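Local coordinates for endoglucanase E-5 (Thermobifida fusca, PDB 2CKS), which hydrolyses internal beta-1,4-glucosidic linkages in cellulose, lichenin and cereal beta-D-glucans, here represented by its family 5 catalytic domain, at residues Q84-A89 with L94-D99. Residues are numbered along the deposited sequence; the frame is centred on the assembly and turned at random.
Sequences QLIDMA and LYVIVD
Ile-86 meets two valines of the strand with its longer branch, CG1 and CD1. Its CB is still too far from the strand for contact. Ile-86 CG1, set beside the backbone N (chi1 -71°), lies 4.2 Å from Val-96 CG1 and equally near Val-98 CG2. At the tip, Ile-86 CD1 ends 3.8 Å from Val-98 CG2, where the two side chains cross at about a right angle. Val-132 of the next strand and His-126 of the following helix also touch Ile-86, so this side chain bridges neighbouring units of the barrel.

Nearer the turn, Ala-89 points its lone methyl at the strand; Ala-89 CB and Val-96 CG2 are pressed together at 3.2 Å, a tight and probably strained contact. One polar link closes the connection: Leu-94 N donates to Ala-89 O over 3.1 Å, a nearly straight bond (163° at the hydrogen) that arrives from above the carbonyl plane. Leu-94 CB lies 3.6 Å from Ala-89 O.

The axes of 84-89 and 95-99 pass 8.4 Å apart at 160°, close to antiparallel; they belong to helix 75-90 and strand 95-101, the second half of a beta-alpha-beta crossover in the TIM barrel of family 5 cellulases. Apart from the single backbone bond at the turn, the interface is aliphatic and buried, consistent with helix and strand being held mainly by dispersion and burial of aliphatic groups, with one directional bond at the connection.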
ATOM      1  N   GLN A  84      14.043  -8.915  -5.777  1.00  6.31           N
ATOM      2  CA  GLN A  84      13.632  -9.438  -7.065  1.00  6.91           C
ATOM      3  C   GLN A  84      12.317  -8.818  -7.516  1.00  6.72           C
ATOM      4  O   GLN A  84      12.186  -8.428  -8.665  1.00  7.51           O
ATOM      5  CB  GLN A  84      13.505 -10.952  -6.993  1.00  7.51           C
ATOM      6  CG  GLN A  84      13.231 -11.619  -8.309  1.00  9.76           C
ATOM      7  CD  GLN A  84      13.268 -13.116  -8.155  1.00 12.36           C
ATOM      8  OE1 GLN A  84      12.520 -13.675  -7.352  1.00 13.49           O
ATOM      9  NE2 GLN A  84      14.173 -13.769  -8.875  1.00 14.89           N
ATOM     10  N   LEU A  85      11.356  -8.694  -6.601  1.00  5.83           N
ATOM     11  CA  LEU A  85      10.055  -8.147  -6.959  1.00  5.98           C
ATOM     12  C   LEU A  85      10.135  -6.646  -7.250  1.00  5.39           C
ATOM     13  O   LEU A  85       9.440  -6.147  -8.114  1.00  5.85           O
ATOM     14  CB  LEU A  85       9.027  -8.433  -5.868  1.00  5.68           C
ATOM     15  CG  LEU A  85       8.574  -9.899  -5.756  1.00  6.81           C
ATOM     16  CD1 LEU A  85       7.864 -10.110  -4.419  1.00  6.93           C
ATOM     17  CD2 LEU A  85       7.681 -10.286  -6.912  1.00  8.19           C
ATOM     18  N   ILE A  86      10.989  -5.924  -6.536  1.00  5.53           N
ATOM     19  CA  ILE A  86      11.180  -4.501  -6.807  1.00  5.68           C
ATOM     20  C   ILE A  86      11.730  -4.310  -8.215  1.00  5.38           C
ATOM     21  O   ILE A  86      11.272  -3.443  -8.948  1.00  5.92           O
ATOM     22  CB  ILE A  86      12.117  -3.856  -5.761  1.00  5.75           C
ATOM     23  CG1 ILE A  86      11.402  -3.755  -4.411  1.00  6.68           C
ATOM     24  CG2 ILE A  86      12.563  -2.446  -6.196  1.00  6.77           C
ATOM     25  CD1 ILE A  86      12.346  -3.569  -3.252  1.00  8.58           C
ATOM     26  N   ASP A  87      12.722  -5.114  -8.581  1.00  6.63           N
ATOM     27  CA  ASP A  87      13.294  -5.060  -9.924  1.00  7.43           C
ATOM     28  C   ASP A  87      12.273  -5.460 -10.989  1.00  7.47           C
ATOM     29  O   ASP A  87      12.201  -4.836 -12.034  1.00  7.50           O
ATOM     30  CB  ASP A  87      14.530  -5.958 -10.033  1.00  7.86           C
ATOM     31  CG  ASP A  87      15.707  -5.427  -9.243  1.00 11.19           C
ATOM     32  OD1 ASP A  87      15.681  -4.236  -8.858  1.00 13.66           O
ATOM     33  OD2 ASP A  87      16.703  -6.136  -8.954  1.00 14.96           O
ATOM     34  N   MET A  88      11.470  -6.483 -10.712  1.00  7.63           N
ATOM     35  CA  MET A  88      10.469  -6.938 -11.670  1.00  7.57           C
ATOM     36  C   MET A  88       9.428  -5.854 -11.913  1.00  7.38           C
ATOM     37  O   MET A  88       9.050  -5.588 -13.048  1.00  6.26           O
ATOM     38  CB  MET A  88       9.780  -8.212 -11.176  1.00  8.46           C
ATOM     39  CG  MET A  88      10.627  -9.437 -11.297  1.00  9.76           C
ATOM     40  SD  MET A  88       9.783 -10.911 -10.728  1.00 14.72           S
ATOM     41  CE  MET A  88       8.747 -11.294 -12.162  1.00 14.82           C
ATOM     42  N   ALA A  89       8.975  -5.214 -10.846  1.00  6.74           N
ATOM     43  CA  ALA A  89       7.985  -4.152 -10.981  1.00  7.05           C
ATOM     44  C   ALA A  89       8.553  -3.002 -11.794  1.00  6.90           C
ATOM     45  O   ALA A  89       7.887  -2.454 -12.661  1.00  6.98           O
ATOM     46  CB  ALA A  89       7.551  -3.676  -9.645  1.00  7.28           C
ATOM     47  N   LEU A  94       6.211   0.065 -13.301  1.00  6.71           N
ATOM     48  CA  LEU A  94       5.365   0.317 -12.136  1.00  6.02           C
ATOM     49  C   LEU A  94       6.098   0.990 -10.991  1.00  5.83           C
ATOM     50  O   LEU A  94       7.260   0.682 -10.716  1.00  6.21           O
ATOM     51  CB  LEU A  94       4.811  -0.996 -11.596  1.00  6.01           C
ATOM     52  CG  LEU A  94       3.986  -1.845 -12.552  1.00  6.55           C
ATOM     53  CD1 LEU A  94       3.687  -3.198 -11.901  1.00  7.89           C
ATOM     54  CD2 LEU A  94       2.730  -1.101 -12.923  1.00  8.00           C
ATOM     55  N   TYR A  95       5.401   1.888 -10.308  1.00  5.18           N
ATOM     56  CA  TYR A  95       5.813   2.316  -8.982  1.00  5.32           C
ATOM     57  C   TYR A  95       5.660   1.143  -8.040  1.00  5.13           C
ATOM     58  O   TYR A  95       4.858   0.240  -8.275  1.00  5.70           O
ATOM     59  CB  TYR A  95       4.999   3.524  -8.509  1.00  5.59           C
ATOM     60  CG  TYR A  95       5.355   4.731  -9.332  1.00  5.01           C
ATOM     61  CD1 TYR A  95       4.649   5.055 -10.484  1.00  4.56           C
ATOM     62  CD2 TYR A  95       6.436   5.519  -8.990  1.00  5.64           C
ATOM     63  CE1 TYR A  95       5.009   6.142 -11.258  1.00  4.93           C
ATOM     64  CE2 TYR A  95       6.805   6.595  -9.765  1.00  4.82           C
ATOM     65  CZ  TYR A  95       6.090   6.911 -10.883  1.00  5.04           C
ATOM     66  OH  TYR A  95       6.448   7.977 -11.678  1.00  5.99           O
ATOM     67  N   VAL A  96       6.462   1.137  -6.988  1.00  5.28           N
ATOM     68  CA  VAL A  96       6.449   0.044  -6.033  1.00  6.07           C
ATOM     69  C   VAL A  96       6.371   0.594  -4.633  1.00  5.79           C
ATOM     70  O   VAL A  96       7.138   1.494  -4.288  1.00  7.29           O
ATOM     71  CB  VAL A  96       7.721  -0.792  -6.118  1.00  6.37           C
ATOM     72  CG1 VAL A  96       7.635  -1.971  -5.146  1.00  8.44           C
ATOM     73  CG2 VAL A  96       7.914  -1.287  -7.507  1.00  7.56           C
ATOM     74  N   ILE A  97       5.451   0.067  -3.833  1.00  5.45           N
ATOM     75  CA  ILE A  97       5.445   0.331  -2.404  1.00  5.53           C
ATOM     76  C   ILE A  97       6.007  -0.882  -1.697  1.00  5.13           C
ATOM     77  O   ILE A  97       5.497  -1.985  -1.863  1.00  4.91           O
ATOM     78  CB  ILE A  97       4.031   0.592  -1.893  1.00  5.32           C
ATOM     79  CG1 ILE A  97       3.428   1.782  -2.626  1.00  5.99           C
ATOM     80  CG2 ILE A  97       4.054   0.796  -0.375  1.00  5.94           C
ATOM     81  CD1 ILE A  97       1.985   2.040  -2.293  1.00  7.39           C
ATOM     82  N   VAL A  98       7.057  -0.677  -0.908  1.00  5.17           N
ATOM     83  CA  VAL A  98       7.628  -1.736  -0.096  1.00  4.89           C
ATOM     84  C   VAL A  98       6.921  -1.692   1.246  1.00  4.76           C
ATOM     85  O   VAL A  98       7.101  -0.745   2.016  1.00  4.79           O
ATOM     86  CB  VAL A  98       9.130  -1.540   0.077  1.00  4.88           C
ATOM     87  CG1 VAL A  98       9.730  -2.628   0.974  1.00  5.52           C
ATOM     88  CG2 VAL A  98       9.806  -1.508  -1.298  1.00  5.02           C
ATOM     89  N   ASP A  99       6.099  -2.704   1.498  1.00  4.65           N
ATOM     90  CA  ASP A  99       5.196  -2.725   2.642  1.00  4.81           C
ATOM     91  C   ASP A  99       5.704  -3.664   3.737  1.00  4.90           C
ATOM     92  O   ASP A  99       5.655  -4.884   3.621  1.00  4.93           O
ATOM     93  CB  ASP A  99       3.788  -3.104   2.182  1.00  5.13           C
ATOM     94  CG  ASP A  99       2.875  -3.500   3.317  1.00  6.23           C
ATOM     95  OD1 ASP A  99       1.956  -4.303   3.060  1.00  6.02           O
ATOM     96  OD2 ASP A  99       2.981  -3.055   4.481  1.00  6.54           O
TER